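Formiminoglutamase (Trypanosoma cruzi, PDB 4MYK) hydrolyses N-formimino-L-glutamate as an arginase-like metalloenzyme built around a pair of manganese ions. Local coordinates at residues Gln124-Pro127 against Asn128-Met132; Thr164-Arg167 against Gln168-Glu171. The protein carries 1 engineered substitution. All coordinates share one frame; numbering follows the deposited sequence.

Interaction 1. Residues Gln124-Pro127 against Asn128-Met132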
loop_
_atom_site.group_PDB
_atom_site.type_symbol
_atom_site.label_atom_id
_atom_site.label_comp_id
_atom_site.label_asym_id
_atom_site.label_seq_id
_atom_site.Cartn_x
_atom_site.Cartn_y
_atom_site.Cartn_z
ATOM N N GLN A 124 14.702 19.924 13.670
ATOM C CA GLN A 124 16.011 20.116 13.064
ATOM C C GLN A 124 15.967 21.132 11.916
ATOM O O GLN A 124 16.985 21.738 11.579
ATOM C CB GLN A 124 16.539 18.775 12.544
ATOM C CG GLN A 124 15.839 18.272 11.271
ATOM C CD GLN A 124 16.415 16.966 10.766
ATOM O OE1 GLN A 124 17.365 16.432 11.334
ATOM N NE2 GLN A 124 15.842 16.441 9.699
ATOM N N SER A 125 14.789 21.306 11.318
ATOM C CA SER A 125 14.648 22.135 10.130
ATOM C C SER A 125 14.877 23.606 10.423
ATOM O O SER A 125 15.292 24.356 9.543
ATOM C CB SER A 125 13.271 21.947 9.514
ATOM O OG SER A 125 12.982 20.572 9.353
ATOM N N ALA A 126 14.602 24.022 11.658
ATOM C CA ALA A 126 14.826 25.410 12.042
ATOM C C ALA A 126 16.319 25.771 11.981
ATOM O O ALA A 126 16.700 26.699 11.268
ATOM C CB ALA A 126 14.228 25.700 13.409
ATOM N N PRO A 127 17.172 25.020 12.706
ATOM C CA PRO A 127 18.624 25.223 12.621
ATOM C C PRO A 127 19.116 25.180 11.178
ATOM O O PRO A 127 19.897 26.026 10.751
ATOM C CB PRO A 127 19.185 24.020 13.381
ATOM C CG PRO A 127 18.122 23.630 14.323
ATOM C CD PRO A 127 16.822 23.941 13.652
ATOM N N ASN A 128 18.660 24.169 10.445
ATOM C CA ASN A 128 19.026 23.968 9.048
ATOM C C ASN A 128 18.701 25.161 8.156
ATOM O O ASN A 128 19.510 25.571 7.332
ATOM C CB ASN A 128 18.329 22.717 8.510
ATOM C CG ASN A 128 18.901 21.443 9.086
ATOM O OD1 ASN A 128 19.976 21.446 9.679
ATOM N ND2 ASN A 128 18.193 20.339 8.895
ATOM N N GLY A 129 17.505 25.708 8.323
ATOM C CA GLY A 129 17.097 26.882 7.583
ATOM C C GLY A 129 17.910 28.122 7.915
ATOM O O GLY A 129 18.246 28.902 7.022
ATOM N N ARG A 130 18.218 28.320 9.195
ATOM C CA ARG A 130 19.038 29.461 9.605
ATOM C C ARG A 130 20.454 29.367 9.035
ATOM O O ARG A 130 21.036 30.373 8.620
ATOM C CB ARG A 130 19.065 29.597 11.128
ATOM C CG ARG A 130 17.766 30.130 11.708
ATOM C CD ARG A 130 17.887 30.448 13.184
ATOM N NE ARG A 130 18.196 29.269 13.991
ATOM C CZ ARG A 130 17.278 28.458 14.505
ATOM N NH1 ARG A 130 15.989 28.692 14.276
ATOM N NH2 ARG A 130 17.650 27.417 15.242
ATOM N N ALA A 131 21.001 28.153 9.016
ATOM C CA ALA A 131 22.249 27.880 8.299
ATOM C C ALA A 131 22.183 28.369 6.844
ATOM O O ALA A 131 23.170 28.885 6.312
ATOM C CB ALA A 131 22.595 26.384 8.356
ATOM N N MET A 132 21.015 28.203 6.217
ATOM C CA MET A 132 20.783 28.657 4.843
ATOM C C MET A 132 20.699 30.174 4.761
ATOM O O MET A 132 21.284 30.780 3.869
ATOM C CB MET A 132 19.499 28.057 4.258
ATOM C CG MET A 132 19.576 26.581 3.872
ATOM S SD MET A 132 20.563 26.188 2.410
ATOM C CE MET A 132 19.625 27.013 1.107
#
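Rotation about chi1 sets CG of R130 beside its own backbone N (-74°), and a bend at chi3 (-62°) then folds the chain back along the helix toward A126 and P127. The guanidinium thereby lies with one face over the carbonyl of the preceding turn, A126 O standing 3.6 Å above its plane and over its centre. NH1 of R130 meets CB of A126 at 3.6 Å, while NH2 of R130 reaches the start of the proline, 3.5 Å from N of P127. The charge itself is met from helix 94-110, where E102 forms a salt bridge with NE. On the inner side, N128 brings its amide alongside the Q124 carbonyl, CG of N128 lying 3.2 Å from O of Q124. The two side-chain amide planes are 43° apart, and ND2 of N128 is bonded instead to D278, whose OD2 is also hydrogen-bonded to S125 OG, a hydroxyl that meets N122 O as well. Beneath these side chains each backbone N-H donates to the carbonyl four residues earlier: N128 N to Q124 O at 3.2 Å, and R130 N to A126 O at 3.0 Å. P127, having no N-H to give, still accepts from A131 N. A metal ligand, N122, in the loop between strand 114-119 and this helix fits an alpha/beta fold whose active site lies at the C-terminal ends of parallel strands, here the binuclear manganese centre of the arginase family.

Interaction 2. Residues Thr164-Arg167 against Gln168-Glu171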
loop_
_atom_site.group_PDB
_atom_site.type_symbol
_atom_site.label_atom_id
_atom_site.label_comp_id
_atom_site.label_asym_id
_atom_site.label_seq_id
_atom_site.Cartn_x
_atom_site.Cartn_y
_atom_site.Cartn_z
ATOM N N THR A 164 7.778 24.101 16.303
ATOM C CA THR A 164 7.286 24.606 15.015
ATOM C C THR A 164 8.367 25.286 14.166
ATOM O O THR A 164 8.455 26.517 14.121
ATOM C CB THR A 164 6.065 25.542 15.181
ATOM O OG1 THR A 164 4.936 24.786 15.649
ATOM C CG2 THR A 164 5.702 26.152 13.856
ATOM N N PRO A 165 9.192 24.479 13.478
ATOM C CA PRO A 165 10.390 24.951 12.759
ATOM C C PRO A 165 10.152 26.015 11.671
ATOM O O PRO A 165 11.035 26.837 11.421
ATOM C CB PRO A 165 10.953 23.668 12.122
ATOM C CG PRO A 165 9.834 22.662 12.184
ATOM C CD PRO A 165 9.032 23.017 13.390
ATOM N N PHE A 166 8.988 26.003 11.032
ATOM C CA PHE A 166 8.783 26.883 9.888
ATOM C C PHE A 166 8.126 28.195 10.277
ATOM O O PHE A 166 8.197 29.185 9.555
ATOM C CB PHE A 166 8.058 26.140 8.767
ATOM C CG PHE A 166 8.869 25.012 8.211
ATOM C CD1 PHE A 166 9.998 25.277 7.454
ATOM C CD2 PHE A 166 8.554 23.699 8.495
ATOM C CE1 PHE A 166 10.763 24.262 6.958
ATOM C CE2 PHE A 166 9.333 22.668 7.996
ATOM C CZ PHE A 166 10.429 22.951 7.225
ATOM N N ARG A 167 7.505 28.200 11.443
ATOM C CA ARG A 167 7.120 29.454 12.062
ATOM C C ARG A 167 8.394 30.254 12.238
ATOM O O ARG A 167 8.453 31.420 11.863
ATOM C CB ARG A 167 6.426 29.207 13.410
ATOM C CG ARG A 167 6.039 30.452 14.202
ATOM C CD ARG A 167 5.492 31.556 13.318
ATOM N NE ARG A 167 4.066 31.820 13.515
ATOM C CZ ARG A 167 3.480 32.068 14.687
ATOM N NH1 ARG A 167 4.175 32.071 15.817
ATOM N NH2 ARG A 167 2.177 32.304 14.727
ATOM N N GLN A 168 9.419 29.600 12.776
ATOM C CA GLN A 168 10.690 30.251 13.082
ATOM C C GLN A 168 11.313 30.862 11.857
ATOM O O GLN A 168 11.909 31.930 11.918
ATOM C CB GLN A 168 11.680 29.265 13.693
ATOM C CG GLN A 168 11.363 28.925 15.118
ATOM C CD GLN A 168 12.384 28.008 15.740
ATOM O OE1 GLN A 168 12.070 26.875 16.103
ATOM N NE2 GLN A 168 13.616 28.495 15.883
ATOM N N LEU A 169 11.188 30.172 10.737
ATOM C CA LEU A 169 11.797 30.668 9.525
ATOM C C LEU A 169 10.951 31.796 8.907
ATOM O O LEU A 169 11.486 32.811 8.461
ATOM C CB LEU A 169 12.105 29.503 8.575
ATOM C CG LEU A 169 12.990 28.439 9.271
ATOM C CD1 LEU A 169 13.056 27.101 8.513
ATOM C CD2 LEU A 169 14.423 28.955 9.607
ATOM N N LEU A 170 9.631 31.652 8.924
ATOM C CA LEU A 170 8.764 32.724 8.431
ATOM C C LEU A 170 8.936 34.000 9.247
ATOM O O LEU A 170 8.757 35.105 8.735
ATOM C CB LEU A 170 7.299 32.292 8.444
ATOM C CG LEU A 170 6.964 31.242 7.393
ATOM C CD1 LEU A 170 5.554 30.716 7.603
ATOM C CD2 LEU A 170 7.152 31.829 5.997
ATOM N N GLU A 171 9.285 33.840 10.518
ATOM C CA GLU A 171 9.505 34.982 11.392
ATOM C C GLU A 171 10.878 35.623 11.189
ATOM O O GLU A 171 11.210 36.592 11.870
ATOM C CB GLU A 171 9.316 34.596 12.860
ATOM C CG GLU A 171 7.903 34.220 13.222
ATOM C CD GLU A 171 7.649 34.293 14.712
ATOM O OE1 GLU A 171 7.591 33.226 15.364
ATOM O OE2 GLU A 171 7.505 35.421 15.235
#
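The backbone enters the helix loosely and tightens as it goes: Q168 N to T164 O (3.5 Å) and L169 N to P165 O are weak bonds, whereas L170 N to F166 O closes to 2.9 Å and E171 N to R167 O matches it. Among the side chains, CG of R167 is anti to the backbone N (chi1 177°), and bends at chi2 and chi3 bring the aliphatic chain across the glutamate, with CD of R167 3.4 Å from OE1 of E171. The salt bridge from R167 NH1 to E171 OE1 is long, 3.6 Å, and the guanidinium and carboxylate planes stand 78° apart, so the two groups do not pair flat. R167 has a second partner in Y197 of helix 192-200, a cation-pi contact. On the buried face, CD1 of F166 touches CD1 of L169 at 3.7 Å, the leucine methyl approaching the ring obliquely. L169 also covers the P165 carbonyl, its CG 3.3 Å from P165 O, and L170 does likewise one residue on, its CG 3.2 Å from F166 O. The F166 ring continues onto V142 and N144 of strand 141-145. A short helix results, apolar on its buried face, with the R167-E171 pair toward the outside at its C-terminal end. P165 beside the metal ligand N122, and F166, its side chain about 6 Å from a bound manganese ion, place its N-terminal end at the metal site of the arginase-like fold.

In the fold
Interaction 1 precedes interaction 2 along the chain, and strand 141-145 comes between their helices, 125-135 and 165-170, in sequence. Their centres lie 10 Å apart, on the same side of the chain's centre, and the helices touch directly: A126 O and L169 CD2 are 3.6 Å apart, while S125 and A126 also meet P165. Both helices pack against the parallel eight-stranded sheet, helix 125-135 on strands 231-236 and 274-280, and helix 165-170 on strand 141-145. Each begins close to the manganese ions, shortly after N122 in one case, and beside N122 through P165 in the other. The pair thus illustrates how neighbouring local helix starts can jointly flank one metal site.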